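Local coordinates for protein acyl-coenzyme A oxidase 1 (Yarrowia lipolytica, PDB 5Y9D) that oxidises acyl-CoA to trans-2-enoyl-CoA with its FAD cofactor, passing the electrons to oxygen to give hydrogen peroxide in peroxisomal fatty-acid beta-oxidation, at residues 313-318 with 461-466; 307-312 with 380-385. All blocks are in the same frame, centred on the assembly; numbering follows the deposited sequence.

Contact 1: 313-318 with 461-466; sequences VSMIAD and CTWEGD. With FAD (flavin-adenine dinucleotide), chain C.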
# COMPACT_ATOMS: atom_id res chain seq x y z
N VAL A 313 13.14 0.65 -17.88
CA VAL A 313 12.29 0.75 -19.06
C VAL A 313 11.24 -0.33 -19.05
O VAL A 313 10.05 -0.07 -19.29
CB VAL A 313 13.12 0.63 -20.35
CG1 VAL A 313 12.25 0.26 -21.55
CG2 VAL A 313 13.86 1.93 -20.61
N SER A 314 11.66 -1.56 -18.75
CA SER A 314 10.71 -2.66 -18.65
C SER A 314 9.72 -2.43 -17.50
O SER A 314 8.59 -2.88 -17.58
CB SER A 314 11.43 -3.99 -18.51
OG SER A 314 10.61 -5.02 -19.03
N MET A 315 10.12 -1.72 -16.45
CA MET A 315 9.19 -1.37 -15.35
C MET A 315 8.08 -0.34 -15.66
O MET A 315 7.08 -0.26 -14.92
CB MET A 315 9.96 -0.93 -14.12
CG MET A 315 10.53 -2.11 -13.38
SD MET A 315 11.69 -1.62 -12.11
CE MET A 315 12.88 -2.94 -12.25
N ILE A 316 8.24 0.44 -16.73
CA ILE A 316 7.20 1.36 -17.10
C ILE A 316 6.04 0.51 -17.66
O ILE A 316 4.89 0.77 -17.38
CB ILE A 316 7.69 2.43 -18.08
CG1 ILE A 316 8.86 3.22 -17.50
CG2 ILE A 316 6.60 3.45 -18.36
CD1 ILE A 316 9.78 3.78 -18.58
N ALA A 317 6.37 -0.54 -18.39
CA ALA A 317 5.36 -1.42 -18.97
C ALA A 317 4.69 -2.26 -17.90
O ALA A 317 3.47 -2.40 -17.92
CB ALA A 317 5.99 -2.31 -20.03
N ASP A 318 5.47 -2.83 -16.98
CA ASP A 318 4.85 -3.58 -15.90
C ASP A 318 3.79 -2.73 -15.26
O ASP A 318 2.69 -3.19 -15.08
CB ASP A 318 5.83 -4.01 -14.80
CG ASP A 318 6.99 -4.81 -15.31
OD1 ASP A 318 6.85 -5.49 -16.35
OD2 ASP A 318 8.06 -4.73 -14.66
N CYS A 461 9.13 -0.23 -6.59
CA CYS A 461 9.34 1.14 -6.20
C CYS A 461 10.63 1.32 -5.44
O CYS A 461 10.98 2.42 -5.07
CB CYS A 461 8.20 1.63 -5.33
SG CYS A 461 6.59 1.64 -6.11
N THR A 462 11.30 0.22 -5.17
CA THR A 462 12.52 0.21 -4.38
C THR A 462 13.75 -0.24 -5.13
O THR A 462 14.78 0.37 -5.03
CB THR A 462 12.31 -0.70 -3.16
OG1 THR A 462 11.26 -0.18 -2.37
CG2 THR A 462 13.56 -0.83 -2.34
N TRP A 463 13.64 -1.36 -5.82
CA TRP A 463 14.78 -1.96 -6.49
C TRP A 463 15.08 -1.41 -7.87
O TRP A 463 14.25 -0.78 -8.48
CB TRP A 463 14.67 -3.48 -6.51
CG TRP A 463 13.69 -4.02 -7.48
CD1 TRP A 463 13.10 -3.36 -8.49
CD2 TRP A 463 13.18 -5.35 -7.51
NE1 TRP A 463 12.26 -4.19 -9.16
CE2 TRP A 463 12.29 -5.42 -8.58
CE3 TRP A 463 13.40 -6.49 -6.74
CZ2 TRP A 463 11.61 -6.59 -8.90
CZ3 TRP A 463 12.74 -7.64 -7.06
CH2 TRP A 463 11.85 -7.68 -8.13
N GLU A 464 16.28 -1.66 -8.34
CA GLU A 464 16.76 -1.06 -9.56
C GLU A 464 16.62 0.47 -9.52
O GLU A 464 16.21 1.10 -10.52
CB GLU A 464 16.00 -1.61 -10.74
CG GLU A 464 16.24 -3.07 -11.02
CD GLU A 464 16.09 -3.39 -12.48
OE1 GLU A 464 16.02 -2.41 -13.27
OE2 GLU A 464 16.04 -4.59 -12.82
N GLY A 465 16.96 1.04 -8.36
CA GLY A 465 16.81 2.44 -8.06
C GLY A 465 15.64 2.69 -7.14
O GLY A 465 14.50 2.46 -7.52
N ASP A 466 15.93 3.16 -5.93
CA ASP A 466 14.92 3.63 -5.00
C ASP A 466 14.24 4.81 -5.67
O ASP A 466 14.88 5.71 -6.19
CB ASP A 466 15.60 4.07 -3.71
CG ASP A 466 14.62 4.71 -2.71
OD1 ASP A 466 13.94 3.95 -2.00
OD2 ASP A 466 14.55 5.96 -2.63
PA FAD C . 19.18 3.22 0.65
O1A FAD C . 19.86 2.82 1.88
O2A FAD C . 19.91 3.80 -0.48
O5B FAD C . 18.05 4.23 1.05
C5B FAD C . 17.29 4.16 2.24
C4B FAD C . 16.29 5.30 2.29
O4B FAD C . 16.97 6.54 2.37
C3B FAD C . 15.46 5.37 1.03
O3B FAD C . 14.11 5.65 1.37
C2B FAD C . 15.99 6.54 0.26
O2B FAD C . 14.93 7.19 -0.41
C1B FAD C . 16.59 7.41 1.33
N9A FAD C . 17.77 8.09 0.77
C8A FAD C . 18.89 7.51 0.37
N7A FAD C . 19.75 8.41 -0.09
C5A FAD C . 19.19 9.61 0.02
C6A FAD C . 19.55 11.01 -0.29
N6A FAD C . 20.74 11.32 -0.82
N1A FAD C . 18.66 11.96 -0.02
C2A FAD C . 17.48 11.67 0.50
N3A FAD C . 17.08 10.44 0.80
C4A FAD C . 17.87 9.39 0.59
N1 FAD C . 20.06 -5.77 -5.61
C2 FAD C . 20.84 -6.42 -6.48
O2 FAD C . 21.94 -5.96 -6.74
N3 FAD C . 20.46 -7.54 -7.07
C4 FAD C . 19.29 -8.10 -6.85
O4 FAD C . 18.97 -9.14 -7.40
C4X FAD C . 18.38 -7.46 -5.92
N5 FAD C . 17.19 -7.97 -5.65
C5X FAD C . 16.39 -7.37 -4.79
C6 FAD C . 15.18 -7.94 -4.52
C7 FAD C . 14.33 -7.35 -3.64
C7M FAD C . 13.00 -7.99 -3.39
C8 FAD C . 14.73 -6.09 -2.98
C8M FAD C . 13.83 -5.40 -2.00
C9 FAD C . 15.94 -5.52 -3.24
C9A FAD C . 16.79 -6.12 -4.12
N10 FAD C . 18.03 -5.56 -4.39
C10 FAD C . 18.85 -6.22 -5.29
C1' FAD C . 18.48 -4.33 -3.75
C2' FAD C . 17.68 -3.11 -4.18
O2' FAD C . 18.12 -2.64 -5.44
C3' FAD C . 17.84 -2.03 -3.14
O3' FAD C . 16.82 -2.22 -2.18
C4' FAD C . 17.65 -0.64 -3.69
O4' FAD C . 18.75 -0.29 -4.51
C5' FAD C . 17.52 0.36 -2.55
O5' FAD C . 18.74 0.43 -1.85
P FAD C . 18.84 0.59 -0.29
O1P FAD C . 17.91 -0.28 0.39
O2P FAD C . 20.28 0.49 -0.03
O3P FAD C . 18.33 2.04 0.05
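Met315 of helix 306-334 meets Trp463 and Glu464 of the FAD-binding loop in the C-alpha1 helical domain of this acyl-CoA oxidase, by a Met-aromatic contact of its sulfur and by packing of its methyl against both residues. Met315 SD stands at the edge of the indole, 5.0 Å from the centroid of the five-membered ring of Trp463 and 82° off the normal. The terminal methyl packs against the carboxylate: Met315 CE lies 3.2 Å from Glu464 CD. A bend at chi3 (-143°) of Met315 lets this CE also approach Trp463 NE1. Glu464, probably the proton acceptor as in related enzymes, thus has an apolar neighbour on the helix. The indole reaches the flavin with its benzene edge, Trp463 CE3 being 3.2 Å from FAD C6. An alanine in place of Trp463 would probably open a gap between Met315 and the flavin and leave the methionine sulfur without its aromatic partner. Further out, Gln460 takes a weak hydrogen bond from Trp463 NE1, and Lys421 bonds the Trp463 and Gly465 carbonyls. The loop ends at an N-cap residue, where FAD O2B donates a hydrogen bond of 2.6 Å to Asp466 OD2.

Contact 2: 307-312 with 380-385; sequences ALIRGR and KTWIET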
# COMPACT_ATOMS: atom_id res chain seq x y z
N ALA A 307 22.73 -2.45 -17.72
CA ALA A 307 21.65 -3.45 -17.59
C ALA A 307 20.45 -2.95 -16.78
O ALA A 307 19.30 -3.36 -17.01
CB ALA A 307 22.19 -4.75 -16.99
N LEU A 308 20.73 -2.05 -15.83
CA LEU A 308 19.70 -1.47 -14.98
C LEU A 308 18.72 -0.60 -15.74
O LEU A 308 17.55 -0.51 -15.36
CB LEU A 308 20.32 -0.67 -13.84
CG LEU A 308 21.16 -1.50 -12.84
CD1 LEU A 308 21.70 -0.64 -11.69
CD2 LEU A 308 20.35 -2.68 -12.30
N ILE A 309 19.18 0.03 -16.82
CA ILE A 309 18.33 0.90 -17.60
C ILE A 309 17.32 0.02 -18.30
O ILE A 309 16.14 0.35 -18.31
CB ILE A 309 19.08 1.77 -18.64
CG1 ILE A 309 20.23 2.57 -18.00
CG2 ILE A 309 18.14 2.79 -19.29
CD1 ILE A 309 21.24 3.09 -19.03
N ARG A 310 17.76 -1.11 -18.84
CA ARG A 310 16.82 -2.00 -19.54
C ARG A 310 15.56 -2.23 -18.70
O ARG A 310 14.45 -2.05 -19.18
CB ARG A 310 17.44 -3.37 -19.87
CG ARG A 310 16.53 -4.27 -20.70
CD ARG A 310 17.22 -5.53 -21.19
NE ARG A 310 16.29 -6.66 -21.14
CZ ARG A 310 15.94 -7.45 -22.17
NH1 ARG A 310 16.44 -7.29 -23.40
NH2 ARG A 310 15.06 -8.43 -21.95
N GLY A 311 15.74 -2.63 -17.44
CA GLY A 311 14.64 -3.04 -16.61
C GLY A 311 13.84 -1.90 -16.01
O GLY A 311 12.73 -2.12 -15.54
N ARG A 312 14.43 -0.70 -15.95
CA ARG A 312 13.69 0.48 -15.55
C ARG A 312 12.69 0.79 -16.63
O ARG A 312 11.55 1.15 -16.33
CB ARG A 312 14.59 1.70 -15.37
CG ARG A 312 15.28 1.72 -14.05
CD ARG A 312 16.12 2.96 -13.85
NE ARG A 312 16.97 2.70 -12.70
CZ ARG A 312 18.28 2.52 -12.74
NH1 ARG A 312 18.95 2.65 -13.87
NH2 ARG A 312 18.92 2.24 -11.62
N LYS A 380 11.01 2.00 -27.37
CA LYS A 380 11.53 2.27 -28.71
C LYS A 380 12.94 2.84 -28.62
O LYS A 380 13.78 2.51 -29.44
CB LYS A 380 10.62 3.26 -29.48
CG LYS A 380 10.71 3.14 -31.00
CD LYS A 380 9.91 1.94 -31.54
CE LYS A 380 10.21 1.60 -33.01
NZ LYS A 380 9.75 0.24 -33.43
N THR A 381 13.20 3.66 -27.60
CA THR A 381 14.51 4.28 -27.43
C THR A 381 15.55 3.32 -26.85
O THR A 381 16.66 3.27 -27.35
CB THR A 381 14.43 5.57 -26.60
OG1 THR A 381 13.48 6.45 -27.20
CG2 THR A 381 15.77 6.24 -26.55
N TRP A 382 15.19 2.52 -25.84
CA TRP A 382 16.11 1.50 -25.33
C TRP A 382 16.57 0.55 -26.45
O TRP A 382 17.76 0.23 -26.54
CB TRP A 382 15.52 0.65 -24.19
CG TRP A 382 16.27 -0.64 -24.06
CD1 TRP A 382 16.00 -1.84 -24.70
CD2 TRP A 382 17.45 -0.85 -23.32
NE1 TRP A 382 16.95 -2.78 -24.38
CE2 TRP A 382 17.85 -2.20 -23.52
CE3 TRP A 382 18.22 -0.03 -22.49
CZ2 TRP A 382 18.98 -2.75 -22.92
CZ3 TRP A 382 19.35 -0.57 -21.89
CH2 TRP A 382 19.72 -1.92 -22.10
N ILE A 383 15.64 0.07 -27.26
CA ILE A 383 15.97 -0.92 -28.27
C ILE A 383 16.82 -0.28 -29.36
O ILE A 383 17.78 -0.91 -29.85
CB ILE A 383 14.72 -1.60 -28.85
CG1 ILE A 383 14.08 -2.48 -27.77
CG2 ILE A 383 15.08 -2.44 -30.09
CD1 ILE A 383 13.16 -3.57 -28.28
N GLU A 384 16.48 0.95 -29.72
CA GLU A 384 17.27 1.72 -30.69
C GLU A 384 18.66 2.04 -30.14
O GLU A 384 19.67 1.85 -30.81
CB GLU A 384 16.54 3.02 -31.07
CG GLU A 384 17.39 4.08 -31.78
CD GLU A 384 18.06 5.08 -30.84
OE1 GLU A 384 19.23 5.45 -31.09
OE2 GLU A 384 17.42 5.50 -29.84
N THR A 385 18.71 2.53 -28.91
CA THR A 385 19.95 3.05 -28.38
C THR A 385 21.00 1.94 -28.17
O THR A 385 22.18 2.18 -28.41
CB THR A 385 19.73 3.83 -27.07
OG1 THR A 385 20.73 4.84 -26.94
CG2 THR A 385 19.76 2.90 -25.84
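Trp382 of helix 355-391 lays one face of its indole against Arg310 of helix 306-334, a CH-pi contact between two helices of the C-alpha1 helical domain of this acyl-CoA oxidase. Arg310 CB sits 3.6 Å from the centroid of the six-membered ring of Trp382, 20° off the normal and displaced toward the rim. The chain then leaves over the CZ2 rim: Arg310 CG is 3.6 Å from Trp382 CZ2, and Arg310 CD, 3.7 Å from the same carbon, has already passed the ring outline. Both residues share one kind of first torsion. Trp382 swings CG away from its own backbone N (chi1 159°) and carries the indole across to the opposing helix, while Arg310 CG is likewise anti to its N, which starts the chain over the ring and leads it off past the CZ2 rim. The backbone takes part as well, since Arg310 N comes within 3.5 Å of Trp382 CZ3. Further round the benzene ring, Ile309 CB approaches Trp382 CZ3 obliquely at 4.0 Å, and the Ile309 side chain also packs on Leu413 of helix 400-437.

The charged end of Arg310 departs from the tryptophan. After a bend at chi3, the guanidinium plane stands 86° from the indole plane, nearly perpendicular, so it is not stacked on the ring. Its NH2 is hydrogen-bonded to Ser110 OG, and its NE makes a weak hydrogen bond to Asn133 OD1. Arg310 therefore divides its work, with CB over the aromatic face, CG and CD passing its rim, and the polar nitrogens held by neighbouring helices. The helix pairing at this point consequently rests on dispersion and CH-pi attraction, whereas the arginine's charge is directed to partners beyond the two segments.

How the contacts relate
Helix 306-334 serves both contacts, and the two centres lie 12 Å apart. Contact 1 is buried close to the middle of the chain and joins the helix to an irregular loop at the flavin; contact 2 is partly buried, about 14 Å from the chain centre, and joins the helix to another helix without touching the cofactor. Each sets an indole against a flexible side chain, but a sulfur meets the ring edge in the first and a methylene covers the ring face in the second. The two are connected directly, because Arg312 NE of 307-312 is probably hydrogen-bonded to Glu464 O of 461-466, at 2.8 Å.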